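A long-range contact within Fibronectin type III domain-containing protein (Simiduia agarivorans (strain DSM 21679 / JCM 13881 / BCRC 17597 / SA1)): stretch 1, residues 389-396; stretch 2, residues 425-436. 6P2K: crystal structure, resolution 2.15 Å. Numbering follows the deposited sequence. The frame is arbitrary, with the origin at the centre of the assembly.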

# COMPACT_ATOMS: atom_id res chain seq x y z
N GLU B 389 -1.86 -16.67 14.27
CA GLU B 389 -2.45 -17.36 13.13
C GLU B 389 -3.08 -18.66 13.64
O GLU B 389 -2.37 -19.57 14.08
CB GLU B 389 -1.41 -17.62 12.05
CG GLU B 389 -1.35 -16.51 11.01
CD GLU B 389 0.00 -16.38 10.33
OE1 GLU B 389 0.04 -15.95 9.16
OE2 GLU B 389 1.03 -16.71 10.96
N TRP B 390 -4.41 -18.73 13.58
CA TRP B 390 -5.18 -19.84 14.11
C TRP B 390 -5.62 -20.76 12.99
O TRP B 390 -6.13 -20.27 11.97
CB TRP B 390 -6.41 -19.34 14.86
CG TRP B 390 -6.11 -18.26 15.84
CD1 TRP B 390 -6.07 -16.91 15.59
CD2 TRP B 390 -5.80 -18.42 17.22
NE1 TRP B 390 -5.75 -16.23 16.75
CE2 TRP B 390 -5.58 -17.14 17.76
CE3 TRP B 390 -5.68 -19.54 18.06
CZ2 TRP B 390 -5.25 -16.94 19.10
CZ3 TRP B 390 -5.35 -19.33 19.39
CH2 TRP B 390 -5.14 -18.04 19.89
N PRO B 391 -5.45 -22.07 13.13
CA PRO B 391 -5.93 -22.98 12.10
C PRO B 391 -7.45 -22.99 12.05
O PRO B 391 -8.13 -22.62 13.01
CB PRO B 391 -5.40 -24.35 12.54
CG PRO B 391 -4.46 -24.08 13.69
CD PRO B 391 -4.89 -22.78 14.29
N THR B 392 -7.98 -23.39 10.90
CA THR B 392 -9.37 -23.81 10.87
C THR B 392 -9.47 -25.25 11.35
O THR B 392 -8.49 -26.00 11.33
CB THR B 392 -9.97 -23.66 9.47
OG1 THR B 392 -9.28 -24.54 8.56
CG2 THR B 392 -9.83 -22.23 8.98
N TYR B 393 -10.67 -25.65 11.78
CA TYR B 393 -10.85 -26.94 12.43
C TYR B 393 -12.04 -27.67 11.83
O TYR B 393 -13.11 -27.08 11.63
CB TYR B 393 -11.06 -26.76 13.94
CG TYR B 393 -9.80 -26.37 14.68
CD1 TYR B 393 -9.40 -25.04 14.77
CD2 TYR B 393 -9.00 -27.34 15.29
CE1 TYR B 393 -8.24 -24.69 15.45
CE2 TYR B 393 -7.85 -27.00 15.96
CZ TYR B 393 -7.47 -25.67 16.04
OH TYR B 393 -6.32 -25.33 16.71
N LYS B 394 -11.85 -28.96 11.55
CA LYS B 394 -12.94 -29.83 11.13
C LYS B 394 -13.31 -30.77 12.27
O LYS B 394 -12.46 -31.15 13.09
CB LYS B 394 -12.55 -30.63 9.88
CG LYS B 394 -11.40 -31.61 10.07
CD LYS B 394 -11.08 -32.31 8.76
CE LYS B 394 -9.95 -33.31 8.93
NZ LYS B 394 -9.55 -33.89 7.62
N GLY B 395 -14.58 -31.15 12.32
CA GLY B 395 -15.07 -31.94 13.43
C GLY B 395 -14.53 -33.35 13.44
O GLY B 395 -14.09 -33.91 12.42
N LYS B 396 -14.55 -33.95 14.62
CA LYS B 396 -14.11 -35.33 14.82
C LYS B 396 -15.27 -36.31 14.85
O LYS B 396 -15.07 -37.48 15.20
CB LYS B 396 -13.28 -35.45 16.10
CG LYS B 396 -11.85 -34.95 15.96
CD LYS B 396 -11.02 -35.31 17.20
CE LYS B 396 -9.58 -34.82 17.08
NZ LYS B 396 -8.83 -35.56 16.03
N SER B 425 -16.58 -20.79 7.37
CA SER B 425 -15.82 -21.77 6.62
C SER B 425 -15.43 -21.21 5.27
O SER B 425 -16.18 -20.44 4.66
CB SER B 425 -16.61 -23.07 6.42
OG SER B 425 -15.83 -24.06 5.78
N TRP B 426 -14.24 -21.59 4.79
CA TRP B 426 -13.77 -21.21 3.47
C TRP B 426 -13.41 -22.41 2.60
O TRP B 426 -12.76 -22.24 1.56
CB TRP B 426 -12.58 -20.26 3.58
CG TRP B 426 -12.90 -19.04 4.38
CD1 TRP B 426 -13.36 -17.84 3.90
CD2 TRP B 426 -12.83 -18.90 5.81
NE1 TRP B 426 -13.56 -16.96 4.94
CE2 TRP B 426 -13.24 -17.59 6.12
CE3 TRP B 426 -12.45 -19.76 6.84
CZ2 TRP B 426 -13.28 -17.11 7.43
CZ3 TRP B 426 -12.50 -19.28 8.15
CH2 TRP B 426 -12.91 -17.97 8.43
N ASP B 427 -13.82 -23.62 2.99
CA ASP B 427 -13.62 -24.83 2.20
C ASP B 427 -14.92 -25.60 2.04
O ASP B 427 -14.95 -26.83 2.03
CB ASP B 427 -12.52 -25.72 2.79
CG ASP B 427 -12.78 -26.09 4.25
OD1 ASP B 427 -13.93 -25.98 4.73
OD2 ASP B 427 -11.81 -26.50 4.92
N GLY B 428 -16.04 -24.88 1.93
CA GLY B 428 -17.32 -25.50 1.69
C GLY B 428 -18.00 -26.09 2.91
O GLY B 428 -18.96 -26.85 2.75
N GLY B 429 -17.53 -25.78 4.11
CA GLY B 429 -18.14 -26.29 5.32
C GLY B 429 -17.42 -27.46 5.96
O GLY B 429 -17.95 -28.04 6.92
N VAL B 430 -16.24 -27.83 5.47
CA VAL B 430 -15.47 -28.90 6.09
C VAL B 430 -14.81 -28.40 7.38
O VAL B 430 -14.95 -29.02 8.44
CB VAL B 430 -14.42 -29.45 5.11
CG1 VAL B 430 -13.40 -30.32 5.83
CG2 VAL B 430 -15.11 -30.25 4.01
N SER B 431 -14.10 -27.28 7.31
CA SER B 431 -13.36 -26.75 8.44
C SER B 431 -13.79 -25.32 8.71
O SER B 431 -14.21 -24.60 7.80
CB SER B 431 -11.85 -26.82 8.21
OG SER B 431 -11.44 -25.85 7.26
N TRP B 432 -13.67 -24.90 9.97
CA TRP B 432 -14.29 -23.66 10.43
C TRP B 432 -13.37 -22.90 11.38
O TRP B 432 -12.42 -23.44 11.95
CB TRP B 432 -15.61 -23.94 11.16
CG TRP B 432 -16.56 -24.77 10.38
CD1 TRP B 432 -16.51 -26.12 10.18
CD2 TRP B 432 -17.73 -24.31 9.69
NE1 TRP B 432 -17.56 -26.53 9.41
CE2 TRP B 432 -18.33 -25.43 9.10
CE3 TRP B 432 -18.32 -23.05 9.52
CZ2 TRP B 432 -19.50 -25.34 8.34
CZ3 TRP B 432 -19.48 -22.96 8.77
CH2 TRP B 432 -20.05 -24.10 8.19
N SER B 433 -13.71 -21.62 11.55
CA SER B 433 -13.14 -20.76 12.57
C SER B 433 -14.22 -19.79 13.02
O SER B 433 -15.00 -19.30 12.20
CB SER B 433 -11.92 -19.99 12.06
OG SER B 433 -11.45 -19.08 13.04
N ASN B 434 -14.28 -19.52 14.33
CA ASN B 434 -15.16 -18.48 14.84
C ASN B 434 -14.38 -17.40 15.58
O ASN B 434 -14.96 -16.62 16.35
CB ASN B 434 -16.26 -19.08 15.72
CG ASN B 434 -15.79 -19.43 17.13
OD1 ASN B 434 -14.61 -19.69 17.37
ND2 ASN B 434 -16.72 -19.43 18.07
N MET B 435 -13.06 -17.32 15.35
CA MET B 435 -12.22 -16.38 16.09
C MET B 435 -12.60 -14.93 15.81
O MET B 435 -12.42 -14.07 16.68
CB MET B 435 -10.75 -16.61 15.74
CG MET B 435 -10.18 -17.95 16.21
SD MET B 435 -10.24 -18.20 18.00
CE MET B 435 -9.19 -16.86 18.57
N GLN B 436 -13.14 -14.64 14.62
CA GLN B 436 -13.46 -13.26 14.29
C GLN B 436 -14.65 -12.71 15.06
O GLN B 436 -14.89 -11.50 15.00
CB GLN B 436 -13.70 -13.11 12.78
CG GLN B 436 -12.44 -13.32 11.94
CD GLN B 436 -12.56 -12.78 10.51
OE1 GLN B 436 -13.58 -12.22 10.13
NE2 GLN B 436 -11.50 -12.95 9.73
O HOH W 1 -9.69 -21.16 14.65

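The contact is centred on one antiparallel, hydrogen-bonded pair, Tyr393 with Trp432. Each backbone donates to the other: Tyr393 N lies 2.8 Å from Trp432 O, and Trp432 N lies 2.8 Å from Tyr393 O. The two aromatic side chains project from the same face of the sheet, both with chi1 in the m well, and neither ring stacks on the other strand; each has the partner's carbonyl oxygen near its edge. The indole of Trp432 turns back along its own stretch, where NE1 makes a weak hydrogen bond to Gly429 O at 2.9 Å.

Thr392 and Ser431 meet through their hydroxyls. Both adopt chi1 p, and Thr392 OG1 donates to Ser431 OG over 2.8 Å. Ser431 OG donates in turn to Asp427 OD2 in a very short bond of 2.5 Å, so the small serine relays a chain of hydroxyls to a carboxylate. Threonine suits its position because it has a methyl as well: CG2 packs 4.1 Å from Trp426 CZ3 while OG1 serves the polar chain.

Asp427, itself at chi1 p, organises the turn that presents Ser431, since its OD1 accepts from Ser431 N at 2.9 Å with a nearly straight N-H...O angle of 175°. Ser425 OG helps, donating to Ser431 O (2.6 Å) and accepting from Gly429 N (2.9 Å). Gly429, at phi 101°, is where a side chain would be jammed against the preceding carbonyl oxygen.

At the Trp390 end the contact becomes apolar. Met435, with all three chi angles m, folds its flexible thioether so that CE sits over the face of Trp390, 3.7 Å from CE2, in a CH-pi contact. At the other end, Lys394 lies at the exposed margin: its CB approaches Val430 CG1 at 4.1 Å, but the extended chain beyond leads its ammonium away.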